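Local structure of fusolin (Unidentified entomopoxvirus, 4OW5) at residues Gln11-Trp22 with Gln60-Tyr69. The protein forms the crystalline viral spindles that enhance virulence, and probably binds and oxidatively attacks chitin as a lytic polysaccharide monooxygenase. Residues are numbered along the deposited sequence; the frame is centred on the assembly and turned at random.
Sequences QRRCNVQGGFWW and QYMFQQDNEY. With EDO (1,2-ethanediol), chain D; EDO (1,2-ethanediol), chain F.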
loop_
_atom_site.group_PDB
_atom_site.type_symbol
_atom_site.label_atom_id
_atom_site.label_comp_id
_atom_site.label_asym_id
_atom_site.label_seq_id
_atom_site.Cartn_x
_atom_site.Cartn_y
_atom_site.Cartn_z
ATOM N N GLN A 11 -6.523 -15.346 -13.751
ATOM C CA GLN A 11 -6.936 -16.730 -13.909
ATOM C C GLN A 11 -5.754 -17.631 -14.301
ATOM O O GLN A 11 -5.774 -18.817 -13.984
ATOM C CB GLN A 11 -8.093 -16.884 -14.891
ATOM C CG GLN A 11 -7.760 -16.926 -16.380
ATOM C CD GLN A 11 -7.126 -15.687 -16.932
ATOM O OE1 GLN A 11 -7.255 -14.598 -16.404
ATOM N NE2 GLN A 11 -6.514 -15.814 -18.063
ATOM N N ARG A 12 -4.795 -17.096 -15.038
ATOM C CA ARG A 12 -3.591 -17.825 -15.408
ATOM C C ARG A 12 -2.747 -18.138 -14.161
ATOM O O ARG A 12 -2.266 -19.259 -14.020
ATOM C CB ARG A 12 -2.749 -17.020 -16.421
ATOM C CG ARG A 12 -1.441 -17.701 -16.830
ATOM C CD ARG A 12 -1.626 -19.109 -17.341
ATOM N NE ARG A 12 -0.341 -19.733 -17.645
ATOM C CZ ARG A 12 -0.176 -21.009 -17.977
ATOM N NH1 ARG A 12 -1.226 -21.821 -18.087
ATOM N NH2 ARG A 12 1.040 -21.486 -18.200
ATOM N N ARG A 13 -2.583 -17.176 -13.257
ATOM C CA ARG A 13 -1.869 -17.440 -11.995
ATOM C C ARG A 13 -2.565 -18.560 -11.201
ATOM O O ARG A 13 -1.889 -19.450 -10.673
ATOM C CB ARG A 13 -1.766 -16.181 -11.132
ATOM C CG ARG A 13 -1.045 -16.402 -9.812
ATOM C CD ARG A 13 -1.010 -15.154 -8.965
ATOM N NE ARG A 13 0.081 -14.279 -9.366
ATOM C CZ ARG A 13 1.296 -14.236 -8.826
ATOM N NH1 ARG A 13 1.627 -15.066 -7.838
ATOM N NH2 ARG A 13 2.198 -13.369 -9.276
ATOM N N CYS A 14 -3.892 -18.515 -11.104
ATOM C CA CYS A 14 -4.630 -19.542 -10.368
ATOM C C CYS A 14 -4.435 -20.905 -11.022
ATOM O O CYS A 14 -4.206 -21.866 -10.315
ATOM C CB CYS A 14 -6.108 -19.187 -10.244
ATOM S SG CYS A 14 -6.419 -17.716 -9.225
ATOM N N ASN A 15 -4.501 -20.976 -12.330
ATOM C CA ASN A 15 -4.296 -22.230 -13.065
ATOM C C ASN A 15 -2.911 -22.810 -12.792
ATOM O O ASN A 15 -2.818 -23.951 -12.328
ATOM C CB ASN A 15 -4.475 -22.027 -14.575
ATOM C CG ASN A 15 -4.358 -23.317 -15.373
ATOM O OD1 ASN A 15 -5.238 -24.150 -15.364
ATOM N ND2 ASN A 15 -3.238 -23.563 -15.971
ATOM N N VAL A 16 -1.848 -22.031 -13.052
ATOM C CA VAL A 16 -0.503 -22.546 -12.911
ATOM C C VAL A 16 -0.175 -22.943 -11.474
ATOM O O VAL A 16 0.486 -23.929 -11.307
ATOM C CB VAL A 16 0.611 -21.647 -13.490
ATOM C CG1 VAL A 16 0.353 -21.333 -14.950
ATOM C CG2 VAL A 16 0.846 -20.397 -12.685
ATOM N N GLN A 17 -0.662 -22.241 -10.455
ATOM C CA GLN A 17 -0.341 -22.602 -9.068
ATOM C C GLN A 17 -0.900 -23.955 -8.624
ATOM O O GLN A 17 -0.403 -24.527 -7.649
ATOM C CB GLN A 17 -0.810 -21.530 -8.117
ATOM C CG GLN A 17 0.120 -20.348 -8.124
ATOM C CD GLN A 17 -0.270 -19.324 -7.083
ATOM O OE1 GLN A 17 -0.812 -19.637 -6.037
ATOM N NE2 GLN A 17 0.127 -18.106 -7.279
ATOM N N GLY A 18 -1.900 -24.459 -9.331
ATOM C CA GLY A 18 -2.416 -25.798 -9.113
ATOM C C GLY A 18 -3.080 -26.010 -7.779
ATOM O O GLY A 18 -3.538 -25.058 -7.146
ATOM N N GLY A 19 -3.101 -27.274 -7.363
ATOM C CA GLY A 19 -3.745 -27.711 -6.137
ATOM C C GLY A 19 -5.259 -27.782 -6.258
ATOM O O GLY A 19 -5.911 -28.067 -5.267
ATOM N N PHE A 20 -5.837 -27.551 -7.458
ATOM C CA PHE A 20 -7.303 -27.483 -7.668
ATOM C C PHE A 20 -7.894 -28.762 -8.291
ATOM O O PHE A 20 -9.111 -28.942 -8.262
ATOM C CB PHE A 20 -7.657 -26.281 -8.570
ATOM C CG PHE A 20 -7.184 -26.387 -10.006
ATOM C CD1 PHE A 20 -7.907 -27.109 -10.941
ATOM C CD2 PHE A 20 -6.013 -25.770 -10.418
ATOM C CE1 PHE A 20 -7.469 -27.219 -12.258
ATOM C CE2 PHE A 20 -5.585 -25.870 -11.733
ATOM C CZ PHE A 20 -6.314 -26.597 -12.648
ATOM N N TRP A 21 -7.072 -29.616 -8.904
ATOM C CA TRP A 21 -7.613 -30.856 -9.483
ATOM C C TRP A 21 -8.119 -31.800 -8.404
ATOM O O TRP A 21 -9.017 -32.597 -8.660
ATOM C CB TRP A 21 -6.559 -31.585 -10.340
ATOM C CG TRP A 21 -6.248 -30.914 -11.629
ATOM C CD1 TRP A 21 -5.031 -30.478 -12.051
ATOM C CD2 TRP A 21 -7.172 -30.617 -12.683
ATOM N NE1 TRP A 21 -5.152 -29.881 -13.284
ATOM C CE2 TRP A 21 -6.438 -30.025 -13.729
ATOM C CE3 TRP A 21 -8.552 -30.774 -12.833
ATOM C CZ2 TRP A 21 -7.056 -29.531 -14.886
ATOM C CZ3 TRP A 21 -9.149 -30.359 -14.010
ATOM C CH2 TRP A 21 -8.403 -29.747 -15.022
ATOM N N TRP A 22 -7.521 -31.733 -7.220
ATOM C CA TRP A 22 -7.856 -32.617 -6.113
ATOM C C TRP A 22 -7.311 -32.037 -4.812
ATOM O O TRP A 22 -6.175 -31.563 -4.838
ATOM C CB TRP A 22 -7.236 -34.016 -6.353
ATOM C CG TRP A 22 -7.840 -35.054 -5.471
ATOM C CD1 TRP A 22 -7.436 -35.389 -4.212
ATOM C CD2 TRP A 22 -9.127 -35.647 -5.651
ATOM N NE1 TRP A 22 -8.355 -36.224 -3.628
ATOM C CE2 TRP A 22 -9.407 -36.400 -4.492
ATOM C CE3 TRP A 22 -10.074 -35.612 -6.681
ATOM C CZ2 TRP A 22 -10.598 -37.110 -4.336
ATOM C CZ3 TRP A 22 -11.227 -36.366 -6.552
ATOM C CH2 TRP A 22 -11.488 -37.090 -5.384
ATOM N N GLN A 60 -13.387 -26.486 -11.541
ATOM C CA GLN A 60 -12.135 -26.876 -12.210
ATOM C C GLN A 60 -12.137 -26.381 -13.649
ATOM O O GLN A 60 -11.079 -25.976 -14.128
ATOM C CB GLN A 60 -11.873 -28.388 -12.154
ATOM C CG GLN A 60 -11.563 -28.829 -10.751
ATOM C CD GLN A 60 -11.512 -30.313 -10.552
ATOM O OE1 GLN A 60 -11.749 -31.091 -11.462
ATOM N NE2 GLN A 60 -11.206 -30.720 -9.330
ATOM N N TYR A 61 -13.312 -26.343 -14.308
ATOM C CA TYR A 61 -13.444 -25.819 -15.674
ATOM C C TYR A 61 -13.036 -24.345 -15.716
ATOM O O TYR A 61 -12.381 -23.898 -16.661
ATOM C CB TYR A 61 -14.875 -25.990 -16.191
ATOM C CG TYR A 61 -15.128 -25.426 -17.568
ATOM C CD1 TYR A 61 -15.565 -24.116 -17.734
ATOM C CD2 TYR A 61 -15.102 -26.244 -18.691
ATOM C CE1 TYR A 61 -15.862 -23.608 -18.988
ATOM C CE2 TYR A 61 -15.385 -25.743 -19.961
ATOM C CZ TYR A 61 -15.806 -24.434 -20.101
ATOM O OH TYR A 61 -16.139 -23.949 -21.339
ATOM N N MET A 62 -13.412 -23.591 -14.694
ATOM C CA MET A 62 -13.028 -22.173 -14.609
ATOM C C MET A 62 -11.481 -22.016 -14.616
ATOM O O MET A 62 -10.946 -21.121 -15.276
ATOM C CB MET A 62 -13.661 -21.565 -13.344
ATOM C CG MET A 62 -13.139 -20.216 -12.995
ATOM S SD MET A 62 -13.879 -19.458 -11.512
ATOM C CE MET A 62 -13.673 -20.716 -10.371
ATOM N N PHE A 63 -10.765 -22.863 -13.884
ATOM C CA PHE A 63 -9.292 -22.791 -13.840
ATOM C C PHE A 63 -8.609 -23.357 -15.107
ATOM O O PHE A 63 -7.632 -22.773 -15.620
ATOM C CB PHE A 63 -8.760 -23.568 -12.615
ATOM C CG PHE A 63 -8.767 -22.831 -11.305
ATOM C CD1 PHE A 63 -9.896 -22.170 -10.866
ATOM C CD2 PHE A 63 -7.699 -22.929 -10.441
ATOM C CE1 PHE A 63 -9.903 -21.511 -9.634
ATOM C CE2 PHE A 63 -7.737 -22.344 -9.187
ATOM C CZ PHE A 63 -8.812 -21.588 -8.817
ATOM N N GLN A 64 -9.072 -24.535 -15.552
ATOM C CA GLN A 64 -8.541 -25.218 -16.737
ATOM C C GLN A 64 -8.681 -24.392 -17.984
ATOM O O GLN A 64 -7.808 -24.473 -18.849
ATOM C CB GLN A 64 -9.266 -26.552 -16.954
ATOM C CG GLN A 64 -8.743 -27.390 -18.150
ATOM C CD GLN A 64 -9.760 -28.302 -18.792
ATOM O OE1 GLN A 64 -10.915 -27.933 -19.017
ATOM N NE2 GLN A 64 -9.301 -29.449 -19.272
ATOM N N GLN A 65 -9.764 -23.605 -18.116
ATOM C CA GLN A 65 -10.006 -22.810 -19.335
ATOM C C GLN A 65 -9.392 -21.429 -19.243
ATOM O O GLN A 65 -9.997 -20.470 -19.708
ATOM C CB GLN A 65 -11.523 -22.705 -19.579
ATOM C CG GLN A 65 -12.164 -24.054 -19.907
ATOM C CD GLN A 65 -11.726 -24.566 -21.257
ATOM O OE1 GLN A 65 -11.966 -23.949 -22.299
ATOM N NE2 GLN A 65 -10.956 -25.625 -21.278
ATOM N N ASP A 66 -8.160 -21.328 -18.742
ATOM C CA ASP A 66 -7.488 -20.050 -18.555
ATOM C C ASP A 66 -7.157 -19.369 -19.884
ATOM O O ASP A 66 -6.966 -18.185 -19.868
ATOM C CB ASP A 66 -6.225 -20.197 -17.685
ATOM C CG ASP A 66 -5.094 -21.084 -18.197
ATOM O OD1 ASP A 66 -5.297 -21.812 -19.217
ATOM O OD2 ASP A 66 -4.038 -21.091 -17.567
ATOM N N ASN A 67 -7.179 -20.089 -21.026
ATOM C CA ASN A 67 -6.937 -19.539 -22.357
ATOM C C ASN A 67 -8.276 -19.256 -23.075
ATOM O O ASN A 67 -8.244 -18.828 -24.222
ATOM C CB ASN A 67 -6.050 -20.512 -23.153
ATOM C CG ASN A 67 -6.746 -21.812 -23.518
ATOM O OD1 ASN A 67 -7.821 -22.146 -22.998
ATOM N ND2 ASN A 67 -6.139 -22.589 -24.360
ATOM N N GLU A 68 -9.447 -19.514 -22.423
ATOM C CA GLU A 68 -10.753 -19.290 -23.034
ATOM C C GLU A 68 -11.639 -18.393 -22.148
ATOM O O GLU A 68 -12.821 -18.653 -21.944
ATOM C CB GLU A 68 -11.445 -20.630 -23.361
ATOM C CG GLU A 68 -12.521 -20.494 -24.424
ATOM C CD GLU A 68 -13.122 -21.816 -24.862
ATOM O OE1 GLU A 68 -12.782 -22.286 -25.973
ATOM O OE2 GLU A 68 -13.881 -22.418 -24.071
ATOM N N TYR A 69 -11.074 -17.274 -21.696
ATOM C CA TYR A 69 -11.834 -16.267 -20.970
ATOM C C TYR A 69 -12.317 -15.342 -22.044
ATOM O O TYR A 69 -11.700 -14.311 -22.332
ATOM C CB TYR A 69 -11.001 -15.580 -19.879
ATOM C CG TYR A 69 -11.055 -16.314 -18.566
ATOM C CD1 TYR A 69 -10.656 -17.636 -18.469
ATOM C CD2 TYR A 69 -11.470 -15.671 -17.403
ATOM C CE1 TYR A 69 -10.776 -18.339 -17.277
ATOM C CE2 TYR A 69 -11.502 -16.332 -16.187
ATOM C CZ TYR A 69 -11.201 -17.683 -16.130
ATOM O OH TYR A 69 -11.262 -18.358 -14.938
HETATM C C1 EDO D . -2.146 -27.939 -14.213
HETATM O O1 EDO D . -3.340 -27.736 -14.932
HETATM C C2 EDO D . -2.337 -27.507 -12.757
HETATM O O2 EDO D . -1.329 -26.589 -12.377
HETATM C C1 EDO F . 4.275 -19.728 -16.546
HETATM O O1 EDO F . 3.908 -20.286 -17.800
HETATM C C2 EDO F . 3.102 -18.882 -15.970
HETATM O O2 EDO F . 2.274 -18.389 -17.021
#
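Gln11 covers one face of the Tyr69 ring with CB and CG: CG sits 3.5 Å from the ring centroid, almost on the normal, while the amide is turned 31° from the ring. The side chain bends at chi2 (-63°), which brings NE2 to a lone pair of Asp66 O at 3.0 Å. A long, flexible amide suits this place, its methylenes covering an aromatic face while its end serves a backbone carbonyl. Tyr69 OH bonds Met62 O, tying the residue just after the Gln65-Glu68 turn back to helix 52-64; Glu68 itself hydrogen-bonds the metal-binding His1. Arg12 NH1 meets the carboxylate of the same Asp66, a pairing of complementary charges: a nearly straight salt bridge (171°) to the syn side of OD2, 3.0 Å away.

Further along, Phe20 and Phe63 bring flat apolar faces to the buried part. Phe63 CB stands over the centre of the Phe20 ring, 3.8 Å from its centroid. Cys14, disulfide-bonded to Cys34, is small enough to lay its CB over Phe63. Gln60 NE2 adds a weak bond to Phe20 O.

Each end thus combines an aromatic face with a polar bond, and Asp66, gripped through both carbonyl and carboxylate, probably fixes the turn leading to Glu68.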